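Local coordinates for protein isomaltodextranase (Arthrobacter globiformis, PDB 5AWO) that hydrolyses alpha-1,6-glucosidic linkages in polysaccharides, removing successive isomaltose units from the non-reducing ends of the chains, at residues N42-S47 with D81-G86; G315-A320 with A344-Y349; Y476-A481 with V516-Q521. All blocks are in the same frame, centred on the assembly; numbering follows the deposited sequence.

In the fold
Contacts 1 and 2 lie in the catalytic beta/alpha barrel, contact 3 in the C-terminal carbohydrate-binding module of the CBM35 type. They follow in series along the chain. The centres of contacts 1 and 2 are about 13 Å apart, and the two touch: Phe317 packs on Asn42 and Tyr44. Contact 1 joins the end of strand 39-42 and the start of helix 44-50 to the loop after strand 77-79, while contact 2 joins the chain beyond strand 312-314 to strand 343-345. Both lie at the end of the barrel where the probable nucleophile, Asp201, sits. Contact 3 lies on the opposite side of the chain's centre, about 38 Å from contact 1 and 31 Å from contact 2, centre to centre.

Contact 1 of 3, residues N42-S47 with D81-G86; sequences NIYGYS and DGWIEG. With ACT (acetate ion), chain C.
Trp83 lays a face of its indole over Ser47, in helix 44-50. Ser47 CB sits 3.9 Å from the centroid of the six-membered ring, a CH-pi contact. The polar ends are held by other residues: Trp83 NE1 donates to Asn51 OD1, and Ser47 OG bonds with Ala52 O. Tyr44 CE1 meets the edge of the same indole. Asp81 has its CG anti to the backbone N (chi1 -154°), which sets the carboxylate beside Tyr44 and across the Asn42 amide. Asn42 ND2 gives Asp81 OD1 a weak hydrogen bond of 3.4 Å, with amide and carboxylate planes 79° apart. The amide is fixed better on its other side. Asn42 OD1 accepts from Tyr44 N at 2.9 Å through an in-plane lone pair, a capping bond at the turn into the helix. Asp81 OD2 takes Gly82 N at 3.0 Å from above the carboxylate plane, and the Tyr44 ring offers it an edge. Ile43 CD1 packs 3.4 Å from Asp81 N, a buried nitrogen with no partner in the model. Farther along, Ile84 N donates to OXT of an acetate at 2.8 Å, probably a crystallisation molecule. The side chain of Asp81 is about 6 Å from that of Asp201, the probable nucleophile. This places the contact among the loops at the C-terminal ends of the barrel strands, where the active site of a TIM-barrel glycosidase lies.

Contact 2 of 3, residues G315-A320 with A344-Y349; sequences GDFMRA and AIADTY
Two backbone bonds grip Met318. Met318 N donates to Ala344 O at 2.8 Å, nearly along the C=O axis, and Met318 O accepts from Ala346 N at 2.9 Å. The pair forms a single parallel bridge between Met318 and Ile345. Beside it, Phe317 CD1 touches Ala344 CB at 3.8 Å, with the methyl at the ring edge. Ala346 CB packs on Phe317 CB. Asp347 closes the far end: its OD1 accepts from Ala320 N at 2.9 Å through the syn lone pair. An alanine in place of Asp347 would remove this acceptor and would probably loosen the hold on the chain at Ala320. Waters extend the bridge. One links Asp316 O to Ala344 N, and another takes Arg319 NE at 2.8 Å and gives a weak bond to Ala346 O. In the next shell, Arg265 and Arg199 form salt bridges with Asp316 OD1, Arg319 NH1 donates to Asp271 O, and helix 326-339 packs against Met318. The bridge ties the chain beyond strand 312-314 to strand 343-345, the seventh and eighth strands of the barrel. Asp347 OD1 also bonds to Tyr359 OH. The N-H that Ala320 donates to OD1 is consistent with an ionised carboxylate.

Contact 3 of 3, residues Y476-A481 with V516-Q521; sequences YPAAFA and VTFAVQ
Ala478 O is held by at least two donors. Ala481 N reaches it at 3.1 Å within the 478-480 turn of 3-10 helix, and Trp483 NE1 adds a second bond. The turn brings Ala481 CB down onto strand 515-522. This methyl lies 3.5 Å from Thr517 O, and it also touches Val516 CG1 and the Phe518 ring. The Phe518 ring packs against the turn and Tyr476. Its CG is anti to the carbonyl carbon (chi1 -58°), and its CD1 side meets Tyr476 CB at 3.5 Å. Phe518 CE1 lies 3.4 Å from Tyr476 O, while CZ comes within 4.2 Å of Ala478 CB. The two segments belong to the two facing sheets of a beta sandwich, the fold of this carbohydrate-binding module. Strand 473-477 pairs with 601-609 in one sheet, and the 478-481 turn carries the chain to the other, where Ala482 bonds to Thr517 through the backbone and strand 515-522 lies between 585-592 and 482-484. At the other end of the contact, Val520 crosses Tyr476 at about a right angle. Val520 CG1 stands over one face of the Tyr476 ring, 4.2 Å from its centroid and offset toward the rim, a CH-pi contact. Ala519 O lies 3.5 Å from Tyr476 CE2, approaching obliquely. The phenol oxygen of Tyr476 bonds instead to Pro401 O, and the Tyr476 side chain also touches Gln399 of strand 395-399, in the sheet of the neighbouring beta domain.

Contact 1 of 3, residues N42-S47 with D81-G86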
ATOM      1  N   ASN A  42      -7.564   9.540  12.015  1.00 13.56           N
ATOM      2  CA  ASN A  42      -7.004  10.805  11.558  1.00 13.63           C
ATOM      3  C   ASN A  42      -7.947  11.962  11.831  1.00 13.76           C
ATOM      4  O   ASN A  42      -9.155  11.796  11.768  1.00 13.69           O
ATOM      5  CB  ASN A  42      -6.672  10.695  10.059  1.00 14.18           C
ATOM      6  CG  ASN A  42      -5.941  11.921   9.510  1.00 13.53           C
ATOM      7  OD1 ASN A  42      -6.522  12.958   9.277  1.00 13.78           O
ATOM      8  ND2 ASN A  42      -4.621  11.768   9.244  1.00 14.83           N
ATOM      9  N   ILE A  43      -7.382  13.132  12.121  1.00 12.73           N
ATOM     10  CA  ILE A  43      -8.125  14.331  12.472  1.00 13.80           C
ATOM     11  C   ILE A  43      -8.912  14.956  11.312  1.00 13.91           C
ATOM     12  O   ILE A  43      -9.576  15.949  11.505  1.00 14.17           O
ATOM     13  CB  ILE A  43      -7.187  15.442  13.052  1.00 13.87           C
ATOM     14  CG1 ILE A  43      -6.251  16.014  11.973  1.00 14.28           C
ATOM     15  CG2 ILE A  43      -6.416  14.931  14.258  1.00 14.87           C
ATOM     16  CD1 ILE A  43      -5.569  17.311  12.339  1.00 14.46           C
ATOM     17  N   TYR A  44      -8.848  14.379  10.111  1.00 13.44           N
ATOM     18  CA  TYR A  44      -9.462  15.007   8.929  1.00 13.68           C
ATOM     19  C   TYR A  44     -10.969  15.228   9.081  1.00 13.58           C
ATOM     20  O   TYR A  44     -11.481  16.196   8.552  1.00 14.33           O
ATOM     21  CB  TYR A  44      -9.199  14.119   7.730  1.00 13.83           C
ATOM     22  CG  TYR A  44      -9.589  14.645   6.374  1.00 13.42           C
ATOM     23  CD1 TYR A  44      -8.704  15.421   5.626  1.00 14.10           C
ATOM     24  CD2 TYR A  44     -10.842  14.319   5.785  1.00 14.17           C
ATOM     25  CE1 TYR A  44      -9.035  15.874   4.362  1.00 14.26           C
ATOM     26  CE2 TYR A  44     -11.159  14.747   4.519  1.00 14.02           C
ATOM     27  CZ  TYR A  44     -10.265  15.503   3.805  1.00 14.16           C
ATOM     28  OH  TYR A  44     -10.596  15.912   2.539  1.00 14.86           O
ATOM     29  N   GLY A  45     -11.673  14.363   9.819  1.00 14.75           N
ATOM     30  CA  GLY A  45     -13.104  14.536  10.022  1.00 14.91           C
ATOM     31  C   GLY A  45     -13.437  15.782  10.797  1.00 15.27           C
ATOM     32  O   GLY A  45     -14.537  16.317  10.663  1.00 15.51           O
ATOM     33  N   TYR A  46     -12.501  16.244  11.621  1.00 14.80           N
ATOM     34  CA  TYR A  46     -12.617  17.548  12.246  1.00 15.26           C
ATOM     35  C   TYR A  46     -12.147  18.642  11.298  1.00 15.41           C
ATOM     36  O   TYR A  46     -12.865  19.600  11.004  1.00 15.83           O
ATOM     37  CB  TYR A  46     -11.806  17.641  13.568  1.00 16.14           C
ATOM     38  CG  TYR A  46     -11.987  19.019  14.192  1.00 16.26           C
ATOM     39  CD1 TYR A  46     -11.260  20.124  13.756  1.00 17.17           C
ATOM     40  CD2 TYR A  46     -12.978  19.234  15.152  1.00 17.18           C
ATOM     41  CE1 TYR A  46     -11.483  21.387  14.279  1.00 17.40           C
ATOM     42  CE2 TYR A  46     -13.171  20.481  15.701  1.00 18.57           C
ATOM     43  CZ  TYR A  46     -12.456  21.563  15.242  1.00 18.41           C
ATOM     44  OH  TYR A  46     -12.663  22.831  15.773  1.00 20.14           O
ATOM     45  N   SER A  47     -10.913  18.537  10.810  1.00 15.05           N
ATOM     46  CA  SER A  47     -10.280  19.684  10.214  1.00 15.09           C
ATOM     47  C   SER A  47     -10.812  20.025   8.837  1.00 14.79           C
ATOM     48  O   SER A  47     -10.829  21.194   8.449  1.00 15.86           O
ATOM     49  CB  SER A  47      -8.741  19.505  10.170  1.00 15.29           C
ATOM     50  OG  SER A  47      -8.205  19.622  11.482  1.00 16.36           O
ATOM     51  N   ASP A  81      -3.000  15.679  10.805  1.00 14.50           N
ATOM     52  CA  ASP A  81      -3.162  15.960   9.390  1.00 14.00           C
ATOM     53  C   ASP A  81      -2.661  17.366   9.067  1.00 14.26           C
ATOM     54  O   ASP A  81      -1.710  17.844   9.717  1.00 13.59           O
ATOM     55  CB  ASP A  81      -4.617  15.699   8.946  1.00 14.08           C
ATOM     56  CG  ASP A  81      -4.706  15.355   7.470  1.00 14.26           C
ATOM     57  OD1 ASP A  81      -4.196  14.287   7.065  1.00 14.79           O
ATOM     58  OD2 ASP A  81      -5.258  16.220   6.737  1.00 14.89           O
ATOM     59  N   GLY A  82      -3.189  18.008   8.033  1.00 14.09           N
ATOM     60  CA  GLY A  82      -2.737  19.293   7.583  1.00 14.33           C
ATOM     61  C   GLY A  82      -3.237  20.451   8.420  1.00 14.54           C
ATOM     62  O   GLY A  82      -3.432  20.302   9.621  1.00 14.73           O
ATOM     63  N   TRP A  83      -3.399  21.603   7.777  1.00 15.00           N
ATOM     64  CA  TRP A  83      -3.682  22.854   8.452  1.00 15.49           C
ATOM     65  C   TRP A  83      -2.542  23.133   9.434  1.00 15.53           C
ATOM     66  O   TRP A  83      -2.793  23.456  10.592  1.00 16.33           O
ATOM     67  CB  TRP A  83      -5.064  22.846   9.134  1.00 15.79           C
ATOM     68  CG  TRP A  83      -6.144  22.763   8.111  1.00 16.69           C
ATOM     69  CD1 TRP A  83      -6.818  23.806   7.550  1.00 15.85           C
ATOM     70  CD2 TRP A  83      -6.656  21.578   7.498  1.00 15.75           C
ATOM     71  NE1 TRP A  83      -7.734  23.350   6.624  1.00 17.02           N
ATOM     72  CE2 TRP A  83      -7.650  21.985   6.575  1.00 17.04           C
ATOM     73  CE3 TRP A  83      -6.376  20.216   7.623  1.00 16.28           C
ATOM     74  CZ2 TRP A  83      -8.344  21.077   5.772  1.00 16.34           C
ATOM     75  CZ3 TRP A  83      -7.091  19.301   6.814  1.00 17.05           C
ATOM     76  CH2 TRP A  83      -8.059  19.744   5.918  1.00 17.03           C
ATOM     77  N   ILE A  84      -1.306  22.992   8.943  1.00 15.26           N
ATOM     78  CA  ILE A  84      -0.085  23.159   9.758  1.00 15.48           C
ATOM     79  C   ILE A  84       0.705  24.431   9.522  1.00 15.96           C
ATOM     80  O   ILE A  84       1.796  24.601  10.098  1.00 15.82           O
ATOM     81  CB  ILE A  84       0.830  21.896   9.773  1.00 15.29           C
ATOM     82  CG1 ILE A  84       1.177  21.358   8.369  1.00 15.83           C
ATOM     83  CG2 ILE A  84       0.189  20.799  10.601  1.00 15.95           C
ATOM     84  CD1 ILE A  84       1.868  22.332   7.450  1.00 15.06           C
ATOM     85  N   GLU A  85       0.188  25.357   8.732  1.00 16.43           N
ATOM     86  CA  GLU A  85       0.924  26.625   8.568  1.00 18.55           C
ATOM     87  C   GLU A  85       1.050  27.352   9.915  1.00 18.22           C
ATOM     88  O   GLU A  85       2.051  28.060  10.148  1.00 18.22           O
ATOM     89  CB  GLU A  85       0.343  27.485   7.438  1.00 21.76           C
ATOM     90  CG  GLU A  85       0.706  26.944   6.060  1.00 24.69           C
ATOM     91  CD  GLU A  85       0.374  27.910   4.923  1.00 28.79           C
ATOM     92  OE1 GLU A  85      -0.343  28.890   5.190  1.00 36.48           O
ATOM     93  OE2 GLU A  85       0.804  27.689   3.757  1.00 30.73           O
ATOM     94  N   GLY A  86       0.111  27.128  10.817  1.00 17.66           N
ATOM     95  CA  GLY A  86       0.137  27.694  12.165  1.00 17.48           C
ATOM     96  C   GLY A  86       0.920  26.881  13.186  1.00 17.70           C
ATOM     97  O   GLY A  86       0.824  27.121  14.389  1.00 17.99           O
TER
HETATM   98  C   ACT C 702      -1.002  22.880   4.933  1.00 21.74           C
HETATM   99  O   ACT C 702      -1.329  23.848   4.242  1.00 24.32           O
HETATM  100  OXT ACT C 702      -1.185  22.904   6.137  1.00 22.09           O
HETATM  101  CH3 ACT C 702      -0.440  21.665   4.270  1.00 21.99           C

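Contact 2 of 3, residues G315-A320 with A344-Y349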
ATOM      1  N   GLY A 315      -6.366   4.194   0.129  1.00 12.48           N
ATOM      2  CA  GLY A 315      -7.642   4.770  -0.273  1.00 12.02           C
ATOM      3  C   GLY A 315      -8.128   5.917   0.574  1.00 11.78           C
ATOM      4  O   GLY A 315      -9.288   6.297   0.482  1.00 11.96           O
ATOM      5  N   ASP A 316      -7.245   6.489   1.389  1.00 11.88           N
ATOM      6  CA  ASP A 316      -7.505   7.701   2.166  1.00 12.59           C
ATOM      7  C   ASP A 316      -8.367   7.422   3.383  1.00 12.55           C
ATOM      8  O   ASP A 316      -8.125   6.409   4.065  1.00 13.52           O
ATOM      9  CB  ASP A 316      -7.988   8.882   1.303  1.00 12.42           C
ATOM     10  CG  ASP A 316      -7.606  10.223   1.901  1.00 12.78           C
ATOM     11  OD1 ASP A 316      -6.451  10.357   2.361  1.00 12.84           O
ATOM     12  OD2 ASP A 316      -8.450  11.167   1.833  1.00 13.66           O
ATOM     13  N   PHE A 317      -9.348   8.271   3.681  1.00 12.38           N
ATOM     14  CA  PHE A 317     -10.036   8.235   4.956  1.00 11.91           C
ATOM     15  C   PHE A 317     -11.460   7.767   4.815  1.00 12.20           C
ATOM     16  O   PHE A 317     -12.126   8.104   3.827  1.00 13.08           O
ATOM     17  CB  PHE A 317     -10.067   9.631   5.587  1.00 12.52           C
ATOM     18  CG  PHE A 317      -8.708  10.226   5.765  1.00 12.82           C
ATOM     19  CD1 PHE A 317      -7.690   9.503   6.374  1.00 12.98           C
ATOM     20  CD2 PHE A 317      -8.441  11.505   5.342  1.00 13.10           C
ATOM     21  CE1 PHE A 317      -6.410  10.055   6.520  1.00 13.38           C
ATOM     22  CE2 PHE A 317      -7.171  12.067   5.513  1.00 13.72           C
ATOM     23  CZ  PHE A 317      -6.152  11.334   6.078  1.00 13.12           C
ATOM     24  N   MET A 318     -11.868   6.930   5.762  1.00 12.03           N
ATOM     25  CA  MET A 318     -13.254   6.472   5.867  1.00 12.05           C
ATOM     26  C   MET A 318     -14.051   7.457   6.726  1.00 12.57           C
ATOM     27  O   MET A 318     -13.706   7.714   7.879  1.00 13.32           O
ATOM     28  CB  MET A 318     -13.322   5.059   6.448  1.00 12.47           C
ATOM     29  CG  MET A 318     -12.716   4.044   5.516  1.00 12.52           C
ATOM     30  SD  MET A 318     -12.888   2.352   6.080  1.00 13.70           S
ATOM     31  CE  MET A 318     -11.640   2.317   7.356  1.00 15.46           C
ATOM     32  N   ARG A 319     -15.125   7.979   6.134  1.00 12.39           N
ATOM     33  CA  ARG A 319     -15.988   8.962   6.793  1.00 12.83           C
ATOM     34  C   ARG A 319     -17.407   8.326   6.845  1.00 13.12           C
ATOM     35  O   ARG A 319     -18.268   8.537   5.976  1.00 13.13           O
ATOM     36  CB  ARG A 319     -15.967  10.291   6.065  1.00 13.36           C
ATOM     37  CG  ARG A 319     -14.575  10.925   5.933  1.00 13.04           C
ATOM     38  CD  ARG A 319     -14.645  12.401   5.516  1.00 13.81           C
ATOM     39  NE  ARG A 319     -15.256  13.140   6.596  1.00 14.18           N
ATOM     40  CZ  ARG A 319     -15.924  14.282   6.494  1.00 15.15           C
ATOM     41  NH1 ARG A 319     -15.973  14.984   5.366  1.00 14.49           N
ATOM     42  NH2 ARG A 319     -16.518  14.744   7.579  1.00 16.92           N
ATOM     43  N   ALA A 320     -17.587   7.428   7.796  1.00 13.17           N
ATOM     44  CA  ALA A 320     -18.787   6.550   7.760  1.00 14.24           C
ATOM     45  C   ALA A 320     -20.086   7.331   7.743  1.00 14.42           C
ATOM     46  O   ALA A 320     -21.037   6.979   7.024  1.00 14.91           O
ATOM     47  CB  ALA A 320     -18.785   5.586   8.929  1.00 14.84           C
ATOM     48  N   ALA A 344      -8.328   3.737   7.868  1.00 12.36           N
ATOM     49  CA  ALA A 344      -8.162   5.033   8.477  1.00 12.77           C
ATOM     50  C   ALA A 344      -9.525   5.649   8.760  1.00 12.58           C
ATOM     51  O   ALA A 344     -10.203   6.157   7.846  1.00 13.37           O
ATOM     52  CB  ALA A 344      -7.340   5.922   7.562  1.00 13.47           C
ATOM     53  N   ILE A 345      -9.911   5.609  10.024  1.00 13.00           N
ATOM     54  CA  ILE A 345     -11.168   6.220  10.461  1.00 12.94           C
ATOM     55  C   ILE A 345     -10.979   7.723  10.566  1.00 13.43           C
ATOM     56  O   ILE A 345     -10.006   8.170  11.186  1.00 13.77           O
ATOM     57  CB  ILE A 345     -11.573   5.713  11.850  1.00 13.48           C
ATOM     58  CG1 ILE A 345     -11.769   4.197  11.859  1.00 13.86           C
ATOM     59  CG2 ILE A 345     -12.876   6.360  12.322  1.00 13.38           C
ATOM     60  CD1 ILE A 345     -11.882   3.602  13.246  1.00 13.93           C
ATOM     61  N   ALA A 346     -11.884   8.503   9.962  1.00 13.68           N
ATOM     62  CA  ALA A 346     -11.906   9.954  10.133  1.00 13.57           C
ATOM     63  C   ALA A 346     -13.154  10.464  10.846  1.00 13.84           C
ATOM     64  O   ALA A 346     -13.210  11.645  11.175  1.00 14.30           O
ATOM     65  CB  ALA A 346     -11.707  10.693   8.819  1.00 14.49           C
ATOM     66  N   ASP A 347     -14.155   9.623  11.093  1.00 14.56           N
ATOM     67  CA  ASP A 347     -15.249  10.067  11.967  1.00 15.17           C
ATOM     68  C   ASP A 347     -14.661  10.532  13.294  1.00 15.75           C
ATOM     69  O   ASP A 347     -13.839   9.832  13.894  1.00 15.45           O
ATOM     70  CB  ASP A 347     -16.213   8.918  12.247  1.00 15.26           C
ATOM     71  CG  ASP A 347     -16.834   8.379  10.985  1.00 14.99           C
ATOM     72  OD1 ASP A 347     -16.167   7.581  10.268  1.00 15.18           O
ATOM     73  OD2 ASP A 347     -17.987   8.773  10.710  1.00 16.04           O
ATOM     74  N   THR A 348     -15.126  11.688  13.753  1.00 15.80           N
ATOM     75  CA  THR A 348     -14.821  12.146  15.101  1.00 16.78           C
ATOM     76  C   THR A 348     -15.818  11.536  16.087  1.00 17.67           C
ATOM     77  O   THR A 348     -16.801  10.895  15.696  1.00 16.49           O
ATOM     78  CB  THR A 348     -14.978  13.667  15.226  1.00 16.59           C
ATOM     79  OG1 THR A 348     -16.358  13.978  15.044  1.00 18.41           O
ATOM     80  CG2 THR A 348     -14.156  14.433  14.201  1.00 16.68           C
ATOM     81  N   TYR A 349     -15.597  11.771  17.383  1.00 18.12           N
ATOM     82  CA  TYR A 349     -16.493  11.289  18.435  1.00 18.43           C
ATOM     83  C   TYR A 349     -17.888  11.883  18.253  1.00 18.48           C
ATOM     84  O   TYR A 349     -18.881  11.239  18.616  1.00 19.15           O
ATOM     85  CB  TYR A 349     -15.921  11.566  19.846  1.00 19.74           C
ATOM     86  CG  TYR A 349     -15.897  13.010  20.292  1.00 21.81           C
ATOM     87  CD1 TYR A 349     -16.964  13.564  21.009  1.00 21.95           C
ATOM     88  CD2 TYR A 349     -14.787  13.811  20.054  1.00 22.00           C
ATOM     89  CE1 TYR A 349     -16.931  14.891  21.409  1.00 22.74           C
ATOM     90  CE2 TYR A 349     -14.739  15.121  20.475  1.00 23.75           C
ATOM     91  CZ  TYR A 349     -15.808  15.653  21.162  1.00 23.82           C
ATOM     92  OH  TYR A 349     -15.759  16.978  21.562  1.00 25.65           O
TER
HETATM   93  O   HOH W   1      -9.072   3.862   5.051  1.00 13.10           O
HETATM   94  O   HOH W   2     -15.707  12.252   9.192  1.00 18.50           O

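Contact 3 of 3, residues Y476-A481 with V516-Q521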
ATOM      1  N   TYR A 476      -0.735 -21.446  -4.696  1.00 21.60           N
ATOM      2  CA  TYR A 476      -0.675 -19.981  -4.800  1.00 20.84           C
ATOM      3  C   TYR A 476      -0.625 -19.564  -6.264  1.00 20.95           C
ATOM      4  O   TYR A 476       0.425 -19.643  -6.895  1.00 20.74           O
ATOM      5  CB  TYR A 476       0.555 -19.456  -4.080  1.00 20.44           C
ATOM      6  CG  TYR A 476       0.600 -19.830  -2.638  1.00 21.17           C
ATOM      7  CD1 TYR A 476       1.061 -21.082  -2.239  1.00 22.50           C
ATOM      8  CD2 TYR A 476       0.132 -18.960  -1.647  1.00 20.25           C
ATOM      9  CE1 TYR A 476       1.104 -21.428  -0.902  1.00 22.81           C
ATOM     10  CE2 TYR A 476       0.172 -19.296  -0.307  1.00 22.08           C
ATOM     11  CZ  TYR A 476       0.638 -20.544   0.072  1.00 23.96           C
ATOM     12  OH  TYR A 476       0.671 -20.851   1.416  1.00 24.03           O
ATOM     13  N   PRO A 477      -1.755 -19.089  -6.825  1.00 19.51           N
ATOM     14  CA  PRO A 477      -1.779 -18.585  -8.186  1.00 19.14           C
ATOM     15  C   PRO A 477      -0.935 -17.325  -8.387  1.00 20.58           C
ATOM     16  O   PRO A 477      -1.019 -16.385  -7.601  1.00 19.62           O
ATOM     17  CB  PRO A 477      -3.258 -18.269  -8.414  1.00 19.34           C
ATOM     18  CG  PRO A 477      -3.966 -19.194  -7.481  1.00 19.49           C
ATOM     19  CD  PRO A 477      -3.125 -19.149  -6.267  1.00 18.86           C
ATOM     20  N   ALA A 478      -0.106 -17.300  -9.424  1.00 20.94           N
ATOM     21  CA  ALA A 478       0.804 -16.173  -9.627  1.00 20.15           C
ATOM     22  C   ALA A 478       0.054 -14.901 -10.007  1.00 20.03           C
ATOM     23  O   ALA A 478       0.514 -13.794  -9.684  1.00 18.38           O
ATOM     24  CB  ALA A 478       1.839 -16.514 -10.704  1.00 20.85           C
ATOM     25  N   ALA A 479      -1.091 -15.051 -10.666  1.00 19.01           N
ATOM     26  CA  ALA A 479      -1.868 -13.898 -11.153  1.00 19.39           C
ATOM     27  C   ALA A 479      -2.485 -13.091 -10.009  1.00 19.21           C
ATOM     28  O   ALA A 479      -2.919 -11.968 -10.251  1.00 18.96           O
ATOM     29  CB  ALA A 479      -2.938 -14.323 -12.134  1.00 20.38           C
ATOM     30  N   PHE A 480      -2.523 -13.665  -8.812  1.00 17.81           N
ATOM     31  CA  PHE A 480      -3.005 -12.943  -7.623  1.00 17.73           C
ATOM     32  C   PHE A 480      -1.918 -12.588  -6.630  1.00 17.65           C
ATOM     33  O   PHE A 480      -2.213 -12.068  -5.573  1.00 17.28           O
ATOM     34  CB  PHE A 480      -4.142 -13.734  -6.959  1.00 17.37           C
ATOM     35  CG  PHE A 480      -5.443 -13.584  -7.676  1.00 17.50           C
ATOM     36  CD1 PHE A 480      -6.237 -12.470  -7.426  1.00 17.12           C
ATOM     37  CD2 PHE A 480      -5.870 -14.499  -8.624  1.00 17.58           C
ATOM     38  CE1 PHE A 480      -7.418 -12.268  -8.092  1.00 18.19           C
ATOM     39  CE2 PHE A 480      -7.068 -14.303  -9.290  1.00 18.33           C
ATOM     40  CZ  PHE A 480      -7.830 -13.180  -9.040  1.00 18.19           C
ATOM     41  N   ALA A 481      -0.644 -12.878  -6.956  1.00 18.03           N
ATOM     42  CA  ALA A 481       0.488 -12.574  -6.109  1.00 17.06           C
ATOM     43  C   ALA A 481       1.029 -11.172  -6.392  1.00 15.92           C
ATOM     44  O   ALA A 481       0.372 -10.398  -7.074  1.00 16.45           O
ATOM     45  CB  ALA A 481       1.578 -13.636  -6.305  1.00 18.21           C
ATOM     46  N   VAL A 516       8.191 -12.299  -8.935  1.00 18.73           N
ATOM     47  CA  VAL A 516       6.902 -12.565  -8.284  1.00 18.79           C
ATOM     48  C   VAL A 516       7.174 -12.956  -6.857  1.00 19.86           C
ATOM     49  O   VAL A 516       8.093 -13.736  -6.566  1.00 19.86           O
ATOM     50  CB  VAL A 516       6.114 -13.694  -8.970  1.00 19.26           C
ATOM     51  CG1 VAL A 516       4.784 -13.952  -8.267  1.00 20.14           C
ATOM     52  CG2 VAL A 516       5.876 -13.359 -10.425  1.00 20.10           C
ATOM     53  N   THR A 517       6.394 -12.400  -5.933  1.00 18.09           N
ATOM     54  CA  THR A 517       6.537 -12.688  -4.515  1.00 17.74           C
ATOM     55  C   THR A 517       5.256 -13.268  -3.943  1.00 18.08           C
ATOM     56  O   THR A 517       4.153 -12.714  -4.137  1.00 18.42           O
ATOM     57  CB  THR A 517       6.948 -11.435  -3.706  1.00 18.07           C
ATOM     58  OG1 THR A 517       8.232 -10.972  -4.170  1.00 18.12           O
ATOM     59  CG2 THR A 517       6.998 -11.681  -2.230  1.00 18.08           C
ATOM     60  N   PHE A 518       5.423 -14.364  -3.214  1.00 18.57           N
ATOM     61  CA  PHE A 518       4.350 -15.084  -2.527  1.00 18.50           C
ATOM     62  C   PHE A 518       4.619 -15.045  -1.039  1.00 19.82           C
ATOM     63  O   PHE A 518       5.761 -15.219  -0.593  1.00 20.81           O
ATOM     64  CB  PHE A 518       4.308 -16.566  -2.940  1.00 18.74           C
ATOM     65  CG  PHE A 518       4.124 -16.799  -4.404  1.00 18.83           C
ATOM     66  CD1 PHE A 518       2.855 -16.943  -4.951  1.00 20.26           C
ATOM     67  CD2 PHE A 518       5.229 -16.941  -5.236  1.00 21.69           C
ATOM     68  CE1 PHE A 518       2.677 -17.197  -6.293  1.00 20.35           C
ATOM     69  CE2 PHE A 518       5.060 -17.185  -6.579  1.00 20.58           C
ATOM     70  CZ  PHE A 518       3.791 -17.315  -7.121  1.00 21.69           C
ATOM     71  N   ALA A 519       3.569 -14.860  -0.242  1.00 19.27           N
ATOM     72  CA  ALA A 519       3.666 -15.034   1.183  1.00 19.60           C
ATOM     73  C   ALA A 519       3.141 -16.400   1.540  1.00 19.89           C
ATOM     74  O   ALA A 519       2.055 -16.768   1.142  1.00 19.60           O
ATOM     75  CB  ALA A 519       2.860 -13.974   1.910  1.00 19.76           C
ATOM     76  N   VAL A 520       3.913 -17.144   2.322  1.00 22.12           N
ATOM     77  CA  VAL A 520       3.531 -18.502   2.683  1.00 23.55           C
ATOM     78  C   VAL A 520       3.725 -18.680   4.188  1.00 25.55           C
ATOM     79  O   VAL A 520       4.693 -18.192   4.757  1.00 27.88           O
ATOM     80  CB  VAL A 520       4.350 -19.569   1.895  1.00 23.79           C
ATOM     81  CG1 VAL A 520       4.316 -19.309   0.404  1.00 23.75           C
ATOM     82  CG2 VAL A 520       5.778 -19.632   2.375  1.00 25.96           C
ATOM     83  N   GLN A 521       2.782 -19.377   4.812  1.00 26.86           N
ATOM     84  CA  GLN A 521       2.825 -19.648   6.249  1.00 29.12           C
ATOM     85  C   GLN A 521       2.981 -21.167   6.434  1.00 30.86           C
ATOM     86  O   GLN A 521       2.239 -21.936   5.826  1.00 30.73           O
ATOM     87  CB  GLN A 521       1.544 -19.139   6.917  1.00 29.31           C
ATOM     88  CG  GLN A 521       1.604 -18.992   8.438  1.00 30.56           C
ATOM     89  CD  GLN A 521       2.128 -17.644   8.920  1.00 31.70           C
ATOM     90  OE1 GLN A 521       2.362 -16.739   8.128  1.00 32.44           O
ATOM     91  NE2 GLN A 521       2.329 -17.517  10.229  1.00 32.74           N
TER